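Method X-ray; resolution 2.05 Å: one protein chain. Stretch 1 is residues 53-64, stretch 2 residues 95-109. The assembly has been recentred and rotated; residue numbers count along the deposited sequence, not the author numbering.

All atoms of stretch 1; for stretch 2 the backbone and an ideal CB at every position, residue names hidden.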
ATOM      1  N   THR A  53      15.859   6.793  -2.363  1.00 14.84           N
ATOM      2  CA  THR A  53      15.169   8.071  -2.243  1.00 15.22           C
ATOM      3  C   THR A  53      14.073   7.986  -3.297  1.00 14.90           C
ATOM      4  O   THR A  53      13.922   6.949  -3.945  1.00 13.58           O
ATOM      5  CB  THR A  53      16.084   9.285  -2.548  1.00 15.32           C
ATOM      6  OG1 THR A  53      16.480   9.261  -3.922  1.00 15.92           O
ATOM      7  CG2 THR A  53      17.330   9.262  -1.658  1.00 17.07           C
ATOM      8  N   TRP A  54      13.310   9.055  -3.477  1.00 14.41           N
ATOM      9  CA  TRP A  54      12.239   9.030  -4.462  1.00 16.19           C
ATOM     10  C   TRP A  54      11.799  10.431  -4.856  1.00 16.00           C
ATOM     11  O   TRP A  54      12.022  11.389  -4.128  1.00 15.45           O
ATOM     12  CB  TRP A  54      11.040   8.255  -3.895  1.00 15.00           C
ATOM     13  CG  TRP A  54      10.513   8.833  -2.613  1.00 15.96           C
ATOM     14  CD1 TRP A  54       9.588   9.832  -2.481  1.00 17.76           C
ATOM     15  CD2 TRP A  54      10.944   8.510  -1.286  1.00 16.85           C
ATOM     16  NE1 TRP A  54       9.421  10.155  -1.155  1.00 18.45           N
ATOM     17  CE2 TRP A  54      10.241   9.359  -0.399  1.00 18.34           C
ATOM     18  CE3 TRP A  54      11.861   7.589  -0.758  1.00 14.61           C
ATOM     19  CZ2 TRP A  54      10.426   9.314   0.989  1.00 18.60           C
ATOM     20  CZ3 TRP A  54      12.045   7.546   0.625  1.00 16.66           C
ATOM     21  CH2 TRP A  54      11.329   8.405   1.479  1.00 17.44           C
ATOM     22  N   PRO A  55      11.188  10.568  -6.039  1.00 15.91           N
ATOM     23  CA  PRO A  55      10.726  11.887  -6.471  1.00 15.17           C
ATOM     24  C   PRO A  55       9.445  12.151  -5.682  1.00 15.58           C
ATOM     25  O   PRO A  55       8.736  11.210  -5.327  1.00 14.66           O
ATOM     26  CB  PRO A  55      10.466  11.682  -7.961  1.00 15.49           C
ATOM     27  CG  PRO A  55       9.969  10.255  -8.000  1.00 15.21           C
ATOM     28  CD  PRO A  55      10.936   9.548  -7.073  1.00 15.78           C
ATOM     29  N   SER A  56       9.146  13.407  -5.378  1.00 15.15           N
ATOM     30  CA  SER A  56       7.927  13.685  -4.628  1.00 16.59           C
ATOM     31  C   SER A  56       7.317  15.018  -5.011  1.00 16.29           C
ATOM     32  O   SER A  56       8.025  15.953  -5.366  1.00 15.42           O
ATOM     33  CB  SER A  56       8.204  13.687  -3.119  1.00 16.35           C
ATOM     34  OG  SER A  56       9.004  14.801  -2.753  1.00 24.14           O
ATOM     35  N   CYS A  57       5.993  15.100  -4.939  1.00 16.48           N
ATOM     36  CA  CYS A  57       5.300  16.341  -5.250  1.00 17.43           C
ATOM     37  C   CYS A  57       5.722  16.875  -6.607  1.00 18.54           C
ATOM     38  O   CYS A  57       6.126  18.030  -6.744  1.00 17.70           O
ATOM     39  CB  CYS A  57       5.604  17.383  -4.172  1.00 17.99           C
ATOM     40  SG  CYS A  57       5.031  16.897  -2.494  1.00 16.98           S
ATOM     41  N   CYS A  58       5.601  16.026  -7.618  1.00 18.45           N
ATOM     42  CA  CYS A  58       5.964  16.394  -8.974  1.00 19.04           C
ATOM     43  C   CYS A  58       4.894  17.217  -9.686  1.00 19.19           C
ATOM     44  O   CYS A  58       3.776  17.393  -9.191  1.00 17.53           O
ATOM     45  CB  CYS A  58       6.270  15.125  -9.777  1.00 18.11           C
ATOM     46  SG  CYS A  58       7.589  14.126  -9.023  1.00 18.28           S
ATOM     47  N   GLU A  59       5.268  17.736 -10.850  1.00 19.20           N
ATOM     48  CA  GLU A  59       4.364  18.521 -11.673  1.00 20.57           C
ATOM     49  C   GLU A  59       3.256  17.595 -12.146  1.00 19.50           C
ATOM     50  O   GLU A  59       3.453  16.386 -12.258  1.00 19.28           O
ATOM     51  CB  GLU A  59       5.111  19.089 -12.882  1.00 25.68           C
ATOM     52  CG  GLU A  59       6.141  20.139 -12.518  1.00 33.46           C
ATOM     53  CD  GLU A  59       5.513  21.330 -11.834  1.00 37.66           C
ATOM     54  OE1 GLU A  59       4.623  21.958 -12.447  1.00 42.91           O
ATOM     55  OE2 GLU A  59       5.899  21.639 -10.687  1.00 42.02           O
ATOM     56  N   GLY A  60       2.093  18.160 -12.429  1.00 18.50           N
ATOM     57  CA  GLY A  60       0.986  17.344 -12.885  1.00 17.91           C
ATOM     58  C   GLY A  60      -0.311  18.016 -12.519  1.00 18.66           C
ATOM     59  O   GLY A  60      -0.324  18.940 -11.707  1.00 18.72           O
ATOM     60  N   ALA A  61      -1.404  17.563 -13.118  1.00 19.52           N
ATOM     61  CA  ALA A  61      -2.706  18.144 -12.837  1.00 21.06           C
ATOM     62  C   ALA A  61      -3.039  17.962 -11.363  1.00 20.40           C
ATOM     63  O   ALA A  61      -2.632  16.981 -10.741  1.00 21.93           O
ATOM     64  CB  ALA A  61      -3.778  17.475 -13.710  1.00 18.66           C
ATOM     65  N   LYS A  62      -3.774  18.911 -10.800  1.00 20.34           N
ATOM     66  CA  LYS A  62      -4.157  18.819  -9.398  1.00 21.01           C
ATOM     67  C   LYS A  62      -5.161  17.680  -9.226  1.00 18.98           C
ATOM     68  O   LYS A  62      -5.814  17.264 -10.186  1.00 16.14           O
ATOM     69  CB  LYS A  62      -4.776  20.144  -8.934  1.00 24.68           C
ATOM     70  CG  LYS A  62      -5.997  20.556  -9.732  1.00 31.46           C
ATOM     71  CD  LYS A  62      -6.319  22.039  -9.576  1.00 37.31           C
ATOM     72  CE  LYS A  62      -7.543  22.422 -10.409  1.00 38.36           C
ATOM     73  NZ  LYS A  62      -7.425  21.996 -11.837  1.00 39.68           N
ATOM     74  N   TYR A  63      -5.278  17.175  -8.002  1.00 17.54           N
ATOM     75  CA  TYR A  63      -6.209  16.091  -7.715  1.00 16.52           C
ATOM     76  C   TYR A  63      -7.609  16.471  -8.179  1.00 16.69           C
ATOM     77  O   TYR A  63      -8.117  17.526  -7.808  1.00 18.98           O
ATOM     78  CB  TYR A  63      -6.259  15.808  -6.217  1.00 15.54           C
ATOM     79  CG  TYR A  63      -7.238  14.715  -5.871  1.00 15.83           C
ATOM     80  CD1 TYR A  63      -7.036  13.413  -6.332  1.00 13.72           C
ATOM     81  CD2 TYR A  63      -8.375  14.978  -5.096  1.00 14.48           C
ATOM     82  CE1 TYR A  63      -7.933  12.397  -6.033  1.00 16.36           C
ATOM     83  CE2 TYR A  63      -9.288  13.964  -4.787  1.00 14.63           C
ATOM     84  CZ  TYR A  63      -9.054  12.674  -5.260  1.00 15.30           C
ATOM     85  OH  TYR A  63      -9.924  11.652  -4.956  1.00 16.55           O
ATOM     86  N   ASP A  64      -8.236  15.613  -8.975  1.00 15.58           N
ATOM     87  CA  ASP A  64      -9.583  15.886  -9.475  1.00 15.65           C
ATOM     88  C   ASP A  64     -10.462  14.648  -9.319  1.00 14.80           C
ATOM     89  O   ASP A  64     -10.439  13.749 -10.162  1.00 14.61           O
ATOM     90  CB  ASP A  64      -9.517  16.314 -10.946  1.00 13.67           C
ATOM     91  CG  ASP A  64     -10.891  16.541 -11.559  1.00 16.71           C
ATOM     92  OD1 ASP A  64     -10.957  16.748 -12.786  1.00 18.57           O
ATOM     93  OD2 ASP A  64     -11.900  16.519 -10.822  1.00 16.77           O
ATOM     94  N   UNK A  95      -7.745  16.583   1.423  1.00 29.26           N
ATOM     95  CA  UNK A  95      -9.115  16.215   1.753  1.00 30.30           C
ATOM     96  C   UNK A  95      -9.263  14.708   1.930  1.00 28.73           C
ATOM     97  O   UNK A  95     -10.236  14.237   2.518  1.00 31.35           O
ATOM     98  CB  UNK A  95     -10.071  16.711   0.666  1.00 30.30           C
ATOM     99  N   UNK A  96      -8.292  13.951   1.428  1.00 25.02           N
ATOM    100  CA  UNK A  96      -8.344  12.497   1.525  1.00 22.91           C
ATOM    101  C   UNK A  96      -6.992  11.863   1.252  1.00 21.45           C
ATOM    102  O   UNK A  96      -6.068  12.516   0.757  1.00 19.50           O
ATOM    103  CB  UNK A  96      -9.384  11.939   0.551  1.00 22.91           C
ATOM    104  N   UNK A  97      -6.904  10.570   1.552  1.00 19.80           N
ATOM    105  CA  UNK A  97      -5.684   9.818   1.329  1.00 18.89           C
ATOM    106  C   UNK A  97      -5.378   9.757  -0.166  1.00 17.08           C
ATOM    107  O   UNK A  97      -4.217   9.701  -0.562  1.00 16.91           O
ATOM    108  CB  UNK A  97      -5.803   8.410   1.916  1.00 18.89           C
ATOM    109  N   UNK A  98      -6.420   9.798  -0.992  1.00 15.68           N
ATOM    110  CA  UNK A  98      -6.240   9.761  -2.440  1.00 15.34           C
ATOM    111  C   UNK A  98      -5.577  11.053  -2.923  1.00 15.20           C
ATOM    112  O   UNK A  98      -4.638  11.012  -3.714  1.00 13.75           O
ATOM    113  CB  UNK A  98      -7.582   9.552  -3.144  1.00 15.34           C
ATOM    114  N   UNK A  99      -6.067  12.199  -2.454  1.00 13.92           N
ATOM    115  CA  UNK A  99      -5.494  13.479  -2.854  1.00 13.50           C
ATOM    116  C   UNK A  99      -4.043  13.549  -2.377  1.00 14.66           C
ATOM    117  O   UNK A  99      -3.169  14.090  -3.065  1.00 14.22           O
ATOM    118  CB  UNK A  99      -6.310  14.644  -2.291  1.00 13.50           C
ATOM    119  N   UNK A 100      -3.794  12.981  -1.202  1.00 12.87           N
ATOM    120  CA  UNK A 100      -2.452  12.954  -0.611  1.00 15.15           C
ATOM    121  C   UNK A 100      -1.462  12.139  -1.464  1.00 14.99           C
ATOM    122  O   UNK A 100      -0.379  12.620  -1.807  1.00 12.27           O
ATOM    123  CB  UNK A 100      -2.519  12.373   0.803  1.00 15.15           C
ATOM    124  N   UNK A 101      -1.840  10.906  -1.798  1.00 13.83           N
ATOM    125  CA  UNK A 101      -0.987  10.031  -2.594  1.00 14.62           C
ATOM    126  C   UNK A 101      -0.815  10.540  -4.023  1.00 14.37           C
ATOM    127  O   UNK A 101       0.247  10.378  -4.620  1.00 14.72           O
ATOM    128  CB  UNK A 101      -1.566   8.615  -2.614  1.00 14.62           C
ATOM    129  N   UNK A 102      -1.857  11.147  -4.578  1.00 13.47           N
ATOM    130  CA  UNK A 102      -1.748  11.668  -5.932  1.00 14.52           C
ATOM    131  C   UNK A 102      -0.740  12.811  -5.973  1.00 13.73           C
ATOM    132  O   UNK A 102       0.186  12.806  -6.776  1.00 13.46           O
ATOM    133  CB  UNK A 102      -3.112  12.136  -6.442  1.00 14.52           C
ATOM    134  N   UNK A 103      -0.934  13.796  -5.107  1.00 13.24           N
ATOM    135  CA  UNK A 103      -0.048  14.946  -5.066  1.00 13.26           C
ATOM    136  C   UNK A 103       1.392  14.549  -4.780  1.00 12.51           C
ATOM    137  O   UNK A 103       2.317  14.941  -5.496  1.00 11.89           O
ATOM    138  CB  UNK A 103      -0.532  15.943  -4.011  1.00 13.26           C
ATOM    139  N   UNK A 104       1.577  13.746  -3.740  1.00 12.19           N
ATOM    140  CA  UNK A 104       2.907  13.335  -3.317  1.00 13.01           C
ATOM    141  C   UNK A 104       3.625  12.325  -4.212  1.00 13.96           C
ATOM    142  O   UNK A 104       4.823  12.474  -4.480  1.00 12.01           O
ATOM    143  CB  UNK A 104       2.806  12.746  -1.908  1.00 13.01           C
ATOM    144  N   UNK A 105       2.899  11.317  -4.690  1.00 12.12           N
ATOM    145  CA  UNK A 105       3.502  10.261  -5.509  1.00 12.61           C
ATOM    146  C   UNK A 105       2.921  10.048  -6.910  1.00 12.79           C
ATOM    147  O   UNK A 105       3.665   9.813  -7.863  1.00 13.09           O
ATOM    148  CB  UNK A 105       3.393   8.940  -4.746  1.00 12.61           C
ATOM    149  N   UNK A 106       1.594  10.111  -7.027  1.00 13.68           N
ATOM    150  CA  UNK A 106       0.941   9.892  -8.310  1.00 12.31           C
ATOM    151  C   UNK A 106       1.446  10.773  -9.439  1.00 13.82           C
ATOM    152  O   UNK A 106       1.670  10.308 -10.561  1.00 14.21           O
ATOM    153  CB  UNK A 106      -0.565  10.107  -8.151  1.00 12.31           C
ATOM    154  N   UNK A 107       1.615  12.054  -9.138  1.00 13.61           N
ATOM    155  CA  UNK A 107       2.109  13.018 -10.114  1.00 12.87           C
ATOM    156  C   UNK A 107       3.488  12.600 -10.618  1.00 13.21           C
ATOM    157  O   UNK A 107       3.854  12.898 -11.746  1.00 12.90           O
ATOM    158  CB  UNK A 107       2.164  14.421  -9.505  1.00 12.87           C
ATOM    159  N   UNK A 108       4.251  11.899  -9.785  1.00 13.96           N
ATOM    160  CA  UNK A 108       5.590  11.470 -10.175  1.00 13.31           C
ATOM    161  C   UNK A 108       5.629  10.180 -11.017  1.00 14.87           C
ATOM    162  O   UNK A 108       6.708   9.713 -11.387  1.00 13.59           O
ATOM    163  CB  UNK A 108       6.433  11.271  -8.914  1.00 13.31           C
ATOM    164  N   UNK A 109       4.466   9.601 -11.316  1.00 14.47           N
ATOM    165  CA  UNK A 109       4.415   8.371 -12.113  1.00 16.17           C
ATOM    166  C   UNK A 109       4.434   8.621 -13.625  1.00 16.79           C
ATOM    167  O   UNK A 109       4.484   7.675 -14.423  1.00 16.23           O
ATOM    168  CB  UNK A 109       3.157   7.579 -11.749  1.00 16.17           C
TER

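Position 95 lies ahead of the helix, and its ideal CB has nothing of stretch 1 within 5.5 Å, so almost any residue would serve; it is A95. Position 96 precedes the first helical residue at phi/psi -164/169, an N-cap geometry that favours serine, threonine, aspartate or asparagine. S96 fits: S96 OG accepts from the amide N of position 99 at 3.2 Å and, weakly, from the amide N of position 98 at 3.3 Å. Water 3 links S96 OG (3.0 Å) to Y63 OH (2.7 Å). Position 97 is out of reach; it is D97.

At 98 the ideal CB points toward stretch 1, 3.6 Å from Y63 OH, and a medium apolar chain would suit. L98 places CD1 3.6 Å from Y63 OH. Position 99 is more restrictive, its ideal CB only 3.5 Å from Y63 CD2, which favours alanine or glycine. A99 CB sits over the ring face, 3.9 Å from the centroid of Y63 and 26° off the normal, a CH-pi contact. Positions 100 and 101 do not touch stretch 1; they are Y100 and E101.

Position 102 points toward stretch 1, its ideal CB 4.1 Å from Y63 CD1. Further along lies the carbonyl of A61, so a long side chain with a donor is attractive: tryptophan, glutamine, lysine or arginine. W102 donates from NE1 to A61 O at 2.8 Å and 154°.

At 103 the CB points sideways with no neighbour; the carbonyl O lies 3.3 Å from C57 CA. The residue is A103. At 104 CB points away, permitting a long chain; the carbonyl O accepts from C57 N (2.9 Å, 163°). K104 is extended, and its NZ donates to Y100 OH at 2.8 Å.

Position 105 also points away, but a long or aromatic chain could turn back to W54. H105 does so: CE1 is 3.8 Å from W54 CD1, and water 1 joins ND1 to P55 O, 2.6 Å from each. Position 106 is out of reach; it is G106.

Position 107 faces two carbonyls, its ideal CB 3.4 Å from C58 O and 3.6 Å from E59 O, while the amide of C58 is nearby. A small hydroxyl residue suits. T107 OG1 donates to A103 O (2.9 Å) and accepts weakly from C58 N (3.2 Å).

At 108 the ideal CB is 3.1 Å from C58 SG, strongly suggesting cysteine. C108 SG bonds C58 SG at 2.0 Å, chi3 94°. Position 109 points away; it is S109.

Stretch 2 (95-109) ASDLAYEWAKHGTCS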
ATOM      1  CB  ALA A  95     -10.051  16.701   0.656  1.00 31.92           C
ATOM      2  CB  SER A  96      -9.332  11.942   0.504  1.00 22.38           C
ATOM      3  OG  SER A  96      -8.811  12.115  -0.806  1.00 21.13           O
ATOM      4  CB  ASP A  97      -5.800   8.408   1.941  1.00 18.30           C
ATOM      5  CG  ASP A  97      -6.890   7.550   1.297  1.00 20.03           C
ATOM      6  OD1 ASP A  97      -7.837   8.086   0.684  1.00 22.37           O
ATOM      7  OD2 ASP A  97      -6.808   6.315   1.435  1.00 22.28           O
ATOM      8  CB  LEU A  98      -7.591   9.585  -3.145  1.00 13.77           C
ATOM      9  CG  LEU A  98      -8.474   8.415  -2.684  1.00 17.94           C
ATOM     10  CD1 LEU A  98      -9.762   8.377  -3.512  1.00 16.79           C
ATOM     11  CD2 LEU A  98      -7.712   7.094  -2.833  1.00 14.30           C
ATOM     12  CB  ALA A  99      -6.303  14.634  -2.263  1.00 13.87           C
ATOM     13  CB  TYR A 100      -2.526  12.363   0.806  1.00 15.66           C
ATOM     14  CG  TYR A 100      -1.186  12.103   1.466  1.00 17.87           C
ATOM     15  CD1 TYR A 100      -0.576  13.064   2.265  1.00 19.50           C
ATOM     16  CD2 TYR A 100      -0.542  10.884   1.302  1.00 19.21           C
ATOM     17  CE1 TYR A 100       0.644  12.811   2.891  1.00 21.02           C
ATOM     18  CE2 TYR A 100       0.675  10.621   1.916  1.00 23.13           C
ATOM     19  CZ  TYR A 100       1.264  11.580   2.709  1.00 23.89           C
ATOM     20  OH  TYR A 100       2.471  11.298   3.328  1.00 27.22           O
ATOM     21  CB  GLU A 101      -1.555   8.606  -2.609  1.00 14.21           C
ATOM     22  CG  GLU A 101      -1.529   7.918  -1.244  1.00 13.82           C
ATOM     23  CD  GLU A 101      -0.115   7.669  -0.736  1.00 19.13           C
ATOM     24  OE1 GLU A 101       0.081   7.615   0.498  1.00 20.21           O
ATOM     25  OE2 GLU A 101       0.806   7.511  -1.568  1.00 19.92           O
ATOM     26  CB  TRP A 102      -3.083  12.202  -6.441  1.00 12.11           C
ATOM     27  CG  TRP A 102      -2.871  13.006  -7.673  1.00 12.78           C
ATOM     28  CD1 TRP A 102      -2.977  14.360  -7.801  1.00 12.91           C
ATOM     29  CD2 TRP A 102      -2.406  12.516  -8.936  1.00 10.92           C
ATOM     30  NE1 TRP A 102      -2.600  14.745  -9.068  1.00 13.00           N
ATOM     31  CE2 TRP A 102      -2.245  13.631  -9.783  1.00 12.09           C
ATOM     32  CE3 TRP A 102      -2.103  11.239  -9.430  1.00 12.08           C
ATOM     33  CZ2 TRP A 102      -1.798  13.511 -11.104  1.00 13.09           C
ATOM     34  CZ3 TRP A 102      -1.655  11.118 -10.747  1.00 12.69           C
ATOM     35  CH2 TRP A 102      -1.508  12.255 -11.567  1.00 10.77           C
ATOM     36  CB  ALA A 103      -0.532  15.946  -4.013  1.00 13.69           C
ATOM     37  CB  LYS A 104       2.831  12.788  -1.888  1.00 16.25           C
ATOM     38  CG  LYS A 104       4.178  12.641  -1.192  1.00 20.57           C
ATOM     39  CD  LYS A 104       3.987  12.071   0.206  1.00 23.38           C
ATOM     40  CE  LYS A 104       5.262  12.126   1.015  1.00 24.39           C
ATOM     41  NZ  LYS A 104       5.064  11.506   2.346  1.00 28.63           N
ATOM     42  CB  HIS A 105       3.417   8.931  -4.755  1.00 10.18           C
ATOM     43  CG  HIS A 105       4.191   8.900  -3.473  1.00 13.33           C
ATOM     44  ND1 HIS A 105       5.568   8.870  -3.434  1.00 12.43           N
ATOM     45  CD2 HIS A 105       3.779   8.836  -2.183  1.00 13.78           C
ATOM     46  CE1 HIS A 105       5.972   8.784  -2.180  1.00 10.90           C
ATOM     47  NE2 HIS A 105       4.906   8.760  -1.401  1.00 12.30           N
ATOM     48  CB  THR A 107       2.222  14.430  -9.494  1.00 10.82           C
ATOM     49  OG1 THR A 107       3.007  14.364  -8.297  1.00 11.95           O
ATOM     50  CG2 THR A 107       0.840  14.988  -9.158  1.00  9.59           C
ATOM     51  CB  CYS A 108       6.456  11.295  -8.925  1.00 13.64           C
ATOM     52  SG  CYS A 108       6.623  12.768  -7.847  1.00 16.12           S
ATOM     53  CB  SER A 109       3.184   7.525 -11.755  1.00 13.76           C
ATOM     54  OG  SER A 109       1.973   8.211 -12.014  1.00 16.52           O
TER
HETATM   55  O   HOH W   1       7.100   9.136  -5.518  1.00 15.33           O
HETATM   56  O   HOH W   2       2.500  17.311  -6.665  1.00 13.02           O
HETATM   57  O   HOH W   3     -11.209  12.268  -2.621  1.00 25.74           O
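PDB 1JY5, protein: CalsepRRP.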